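DNA repair protein RAD7 (PDB 5ZB2) acts in global genome nucleotide excision repair, which removes DNA damage from nontranscribing DNA, and binds the ubiquitin-ligase linker Elongin-C (Elc1). Local coordinates at the interface of chains A and B. Numbering follows the deposited sequence. Chains: chain A, DNA repair protein RAD7; chain B, Elongin-C.

Contact 1: the interface of chains A and B. Residues chain A 49, 52-53, 55-56; chain B 95-96, 99.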
# COMPACT_ATOMS: atom_id res chain seq x y z
N ASN A 49 -15.11 21.53 -10.76
CA ASN A 49 -14.67 20.94 -12.02
C ASN A 49 -13.92 19.63 -11.85
O ASN A 49 -13.50 19.05 -12.85
CB ASN A 49 -13.78 21.94 -12.77
CG ASN A 49 -14.58 23.00 -13.50
OD1 ASN A 49 -15.66 22.73 -14.02
ND2 ASN A 49 -14.05 24.22 -13.54
N ASN A 52 -15.61 16.87 -13.73
CA ASN A 52 -15.39 17.04 -15.16
C ASN A 52 -13.99 16.59 -15.55
O ASN A 52 -13.81 15.96 -16.60
CB ASN A 52 -15.61 18.50 -15.56
CG ASN A 52 -17.07 18.93 -15.45
OD1 ASN A 52 -17.40 19.91 -14.79
ND2 ASN A 52 -17.94 18.18 -16.11
N LEU A 53 -13.00 16.89 -14.72
CA LEU A 53 -11.64 16.42 -14.99
C LEU A 53 -11.58 14.90 -14.97
O LEU A 53 -11.01 14.28 -15.87
CB LEU A 53 -10.68 17.02 -13.97
CG LEU A 53 -9.22 16.55 -14.02
CD1 LEU A 53 -8.60 16.80 -15.39
CD2 LEU A 53 -8.41 17.23 -12.93
N LYS A 55 -13.94 12.86 -15.63
CA LYS A 55 -14.62 12.36 -16.83
C LYS A 55 -13.69 12.41 -18.04
O LYS A 55 -13.62 11.45 -18.82
CB LYS A 55 -15.88 13.18 -17.09
CG LYS A 55 -16.76 12.62 -18.20
CD LYS A 55 -17.77 13.65 -18.71
CE LYS A 55 -17.10 14.72 -19.56
NZ LYS A 55 -18.08 15.60 -20.26
N ALA A 56 -12.98 13.53 -18.22
CA ALA A 56 -12.06 13.64 -19.34
C ALA A 56 -10.99 12.56 -19.28
O ALA A 56 -10.70 11.88 -20.27
CB ALA A 56 -11.43 15.03 -19.36
N LEU B 95 -7.62 20.78 -21.29
CA LEU B 95 -8.14 19.42 -21.40
C LEU B 95 -9.67 19.43 -21.36
O LEU B 95 -10.32 18.75 -22.16
CB LEU B 95 -7.58 18.55 -20.27
CG LEU B 95 -8.21 17.16 -20.13
CD1 LEU B 95 -8.13 16.37 -21.43
CD2 LEU B 95 -7.53 16.40 -19.00
N LEU B 96 -10.25 20.19 -20.43
CA LEU B 96 -11.70 20.25 -20.33
C LEU B 96 -12.32 20.81 -21.60
O LEU B 96 -13.38 20.35 -22.04
CB LEU B 96 -12.10 21.10 -19.12
CG LEU B 96 -11.60 20.63 -17.76
CD1 LEU B 96 -12.11 21.54 -16.65
CD2 LEU B 96 -12.00 19.18 -17.49
N ASP B 99 -12.24 18.18 -24.31
CA ASP B 99 -13.25 17.17 -24.06
C ASP B 99 -14.62 17.64 -24.53
O ASP B 99 -15.30 16.94 -25.29
CB ASP B 99 -13.29 16.83 -22.57
CG ASP B 99 -14.27 15.73 -22.25
OD1 ASP B 99 -14.58 14.92 -23.15
OD2 ASP B 99 -14.74 15.67 -21.09
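Helix 50-59 of Rad7, in the C-terminal part of the protein that carries the leucine-rich repeats, lies against the C-terminal helix 91-101 of Elc1, the Skp1-family linker of the yeast CRL3 ubiquitin ligase. The pair illustrates helix-to-helix packing by small and branched side chains joined by a salt bridge, and the contact turns on three side chains that follow one another along the Elc1 helix. B:Leu96 has CG anti to the carbonyl carbon (chi1 -59°), and its extended chi2 carries the methyl CD1 outward towards CB of A:Asn49 in the preceding 3-10 turn. The side branch CD2 rests mainly on the Rad7 main chain, 3.7 Å from CA of A:Leu53, and also approaches the carbonyl oxygen of A:Asn52, with CB of that asparagine at its edge.

B:Leu95 takes the other common leucine shape, with CG anti to the backbone N, and A:Leu53 shares it. The two side chains cross at about a right angle and touch methyl to methyl, CD1 of A:Leu53 lying 3.8 Å from CD2 of B:Leu95. B:Leu95 is also spread over the single methyl of A:Ala56, its CG standing 3.9 Å from that CB. An alanine in place of B:Leu95 would probably loosen the seam, because the branch that touches both A:Leu53 and A:Ala56 would be lost.

B:Asp99, with CG anti to the backbone N (chi1 -177°), brings its carboxylate beside A:Ala56 and towards A:Lys55. The lysine is bent at chi3 (74°), which lays the end of its chain across the carboxylate, and the two side chains cross almost perpendicularly. They form a rather long salt bridge, in which the amine NZ of A:Lys55 stands off to one side, not pointing at the carboxylate oxygen OD2 of B:Asp99, 3.4 Å away.

Contact 2: the interface of chains A and B. Residues chain A 39, 41-45, 53; chain B 88-92.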
# COMPACT_ATOMS: atom_id res chain seq x y z
N ARG A 39 -2.07 21.05 -8.50
CA ARG A 39 -3.22 21.59 -9.21
C ARG A 39 -2.98 23.03 -9.64
O ARG A 39 -3.34 23.42 -10.76
CB ARG A 39 -4.47 21.50 -8.33
CG ARG A 39 -5.00 20.08 -8.16
CD ARG A 39 -6.25 20.06 -7.30
NE ARG A 39 -5.96 20.24 -5.88
CZ ARG A 39 -5.76 19.26 -5.00
NH1 ARG A 39 -5.83 17.99 -5.38
NH2 ARG A 39 -5.50 19.54 -3.74
N VAL A 41 -0.10 24.49 -10.25
CA VAL A 41 0.93 24.54 -11.29
C VAL A 41 0.33 24.27 -12.66
O VAL A 41 0.81 24.81 -13.67
CB VAL A 41 2.07 23.54 -10.97
CG1 VAL A 41 2.95 23.30 -12.18
CG2 VAL A 41 2.91 24.06 -9.81
N LEU A 42 -0.70 23.44 -12.73
CA LEU A 42 -1.36 23.14 -14.00
C LEU A 42 -2.43 24.15 -14.36
O LEU A 42 -3.22 23.91 -15.28
CB LEU A 42 -1.96 21.73 -13.95
CG LEU A 42 -0.97 20.59 -13.68
CD1 LEU A 42 -1.72 19.28 -13.52
CD2 LEU A 42 0.07 20.48 -14.79
N GLY A 43 -2.48 25.28 -13.66
CA GLY A 43 -3.48 26.31 -13.90
C GLY A 43 -4.59 26.37 -12.88
O GLY A 43 -5.45 27.25 -12.98
N GLY A 44 -4.59 25.47 -11.90
CA GLY A 44 -5.62 25.46 -10.88
C GLY A 44 -6.90 24.77 -11.33
O GLY A 44 -7.19 24.72 -12.53
N VAL A 45 -7.66 24.23 -10.38
CA VAL A 45 -8.93 23.59 -10.68
C VAL A 45 -9.80 23.63 -9.44
O VAL A 45 -9.43 23.09 -8.38
CB VAL A 45 -8.73 22.15 -11.19
CG1 VAL A 45 -7.92 21.33 -10.19
CG2 VAL A 45 -10.07 21.48 -11.48
N LEU A 53 -13.00 16.89 -14.72
CA LEU A 53 -11.64 16.42 -14.99
C LEU A 53 -11.58 14.90 -14.97
O LEU A 53 -11.01 14.28 -15.87
CB LEU A 53 -10.68 17.02 -13.97
CG LEU A 53 -9.22 16.55 -14.02
CD1 LEU A 53 -8.60 16.80 -15.39
CD2 LEU A 53 -8.41 17.23 -12.93
N THR B 88 2.02 24.80 -19.72
CA THR B 88 1.72 24.07 -18.49
C THR B 88 0.61 24.75 -17.70
O THR B 88 -0.28 24.08 -17.16
CB THR B 88 2.99 23.94 -17.64
OG1 THR B 88 3.99 23.22 -18.36
CG2 THR B 88 2.70 23.22 -16.32
N GLU B 89 0.65 26.08 -17.62
CA GLU B 89 -0.30 26.83 -16.80
C GLU B 89 -1.74 26.75 -17.29
O GLU B 89 -2.63 27.30 -16.63
CB GLU B 89 0.13 28.30 -16.74
CG GLU B 89 0.23 28.97 -18.11
CD GLU B 89 1.67 29.23 -18.52
OE1 GLU B 89 2.06 30.42 -18.58
OE2 GLU B 89 2.41 28.26 -18.78
N MET B 90 -2.01 26.08 -18.41
CA MET B 90 -3.37 25.94 -18.92
C MET B 90 -3.67 24.51 -19.36
O MET B 90 -4.61 24.29 -20.14
CB MET B 90 -3.62 26.91 -20.08
CG MET B 90 -2.81 26.59 -21.33
SD MET B 90 -3.13 27.73 -22.69
CE MET B 90 -2.60 29.29 -21.98
N SER B 91 -2.90 23.53 -18.87
CA SER B 91 -3.09 22.16 -19.33
C SER B 91 -4.41 21.58 -18.84
O SER B 91 -5.11 20.90 -19.60
CB SER B 91 -1.92 21.29 -18.86
OG SER B 91 -1.73 21.39 -17.46
N LEU B 92 -4.79 21.85 -17.59
CA LEU B 92 -6.04 21.31 -17.07
C LEU B 92 -7.24 21.93 -17.78
O LEU B 92 -8.08 21.21 -18.34
CB LEU B 92 -6.14 21.56 -15.56
CG LEU B 92 -5.33 20.63 -14.65
CD1 LEU B 92 -5.49 21.04 -13.19
CD2 LEU B 92 -5.73 19.17 -14.83
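B:Leu92, in the first turn of the Elc1 C-terminal helix, is the apolar centre here, packed among A:Leu42, A:Val45 and A:Leu53 and hiding 90 Å² against Rad7; it exemplifies the burial of one leucine among residues from separate stretches of the partner chain. Its CG is anti to the carbonyl carbon and chi2 is extended (178°), so its two methyls diverge towards different parts of Rad7. CD2 meets both methyls of A:Leu53, at 3.8 Å from CD1 and equally from CD2 of that residue, the two side chains crossing obliquely. The other methyl, CD1, meets CG1 of A:Val45 at 3.9 Å, on a side chain that crosses the leucine at about a right angle. A:Val45 holds this CG1 in the crowded position between its backbone N and carbonyl carbon (chi1 55°).

The flank of B:Leu92 is covered by A:Leu42, just beyond the end of the long Rad7 helix 8-41. Here CB of A:Leu42 packs 3.6 Å from CG of B:Leu92, again at an oblique crossing. Farther along, CD2 of A:Leu42 reaches the methyl CG2 of B:Thr88, which also sits beside the carbonyl oxygen of A:Val41. The side chains of A:Val41 and B:Thr88 run side by side and point the same way, extending the apolar surface towards the rim.

Polar groups gather where the Elc1 3-10 turn 88-90 passes into its helix. The amide N of B:Leu92 points almost straight at the carbonyl oxygen of A:Leu42, but at 3.5 Å this is a weak hydrogen bond. A:Gly43, with a positive phi of 105°, continues the Rad7 loop beside the 3-10 turn. B:Ser91 presents its hydroxyl to the CB and CD2 of A:Leu42, while the same OG donates within Elc1 to the backbone O of B:Thr88 at 3.1 Å, in the carbonyl plane on a lone pair.

The centres of contact 1 and contact 2 lie about 11 Å apart, and A:Leu53 belongs to both, so they read as neighbouring parts of one continuous seam. Elc1 supplies its C-terminal helix 91-101 to each, with the 3-10 turn before it added at contact 2. On the Rad7 side, contact 1 lies mainly on the short helix 50-59, and contact 2 adds the end of the long helix 8-41 and the loop after it to A:Leu53. Elc1 thus spans the passage from the long helix towards the leucine-rich repeats, and is likely to help set their relative orientation in the ligase assembly.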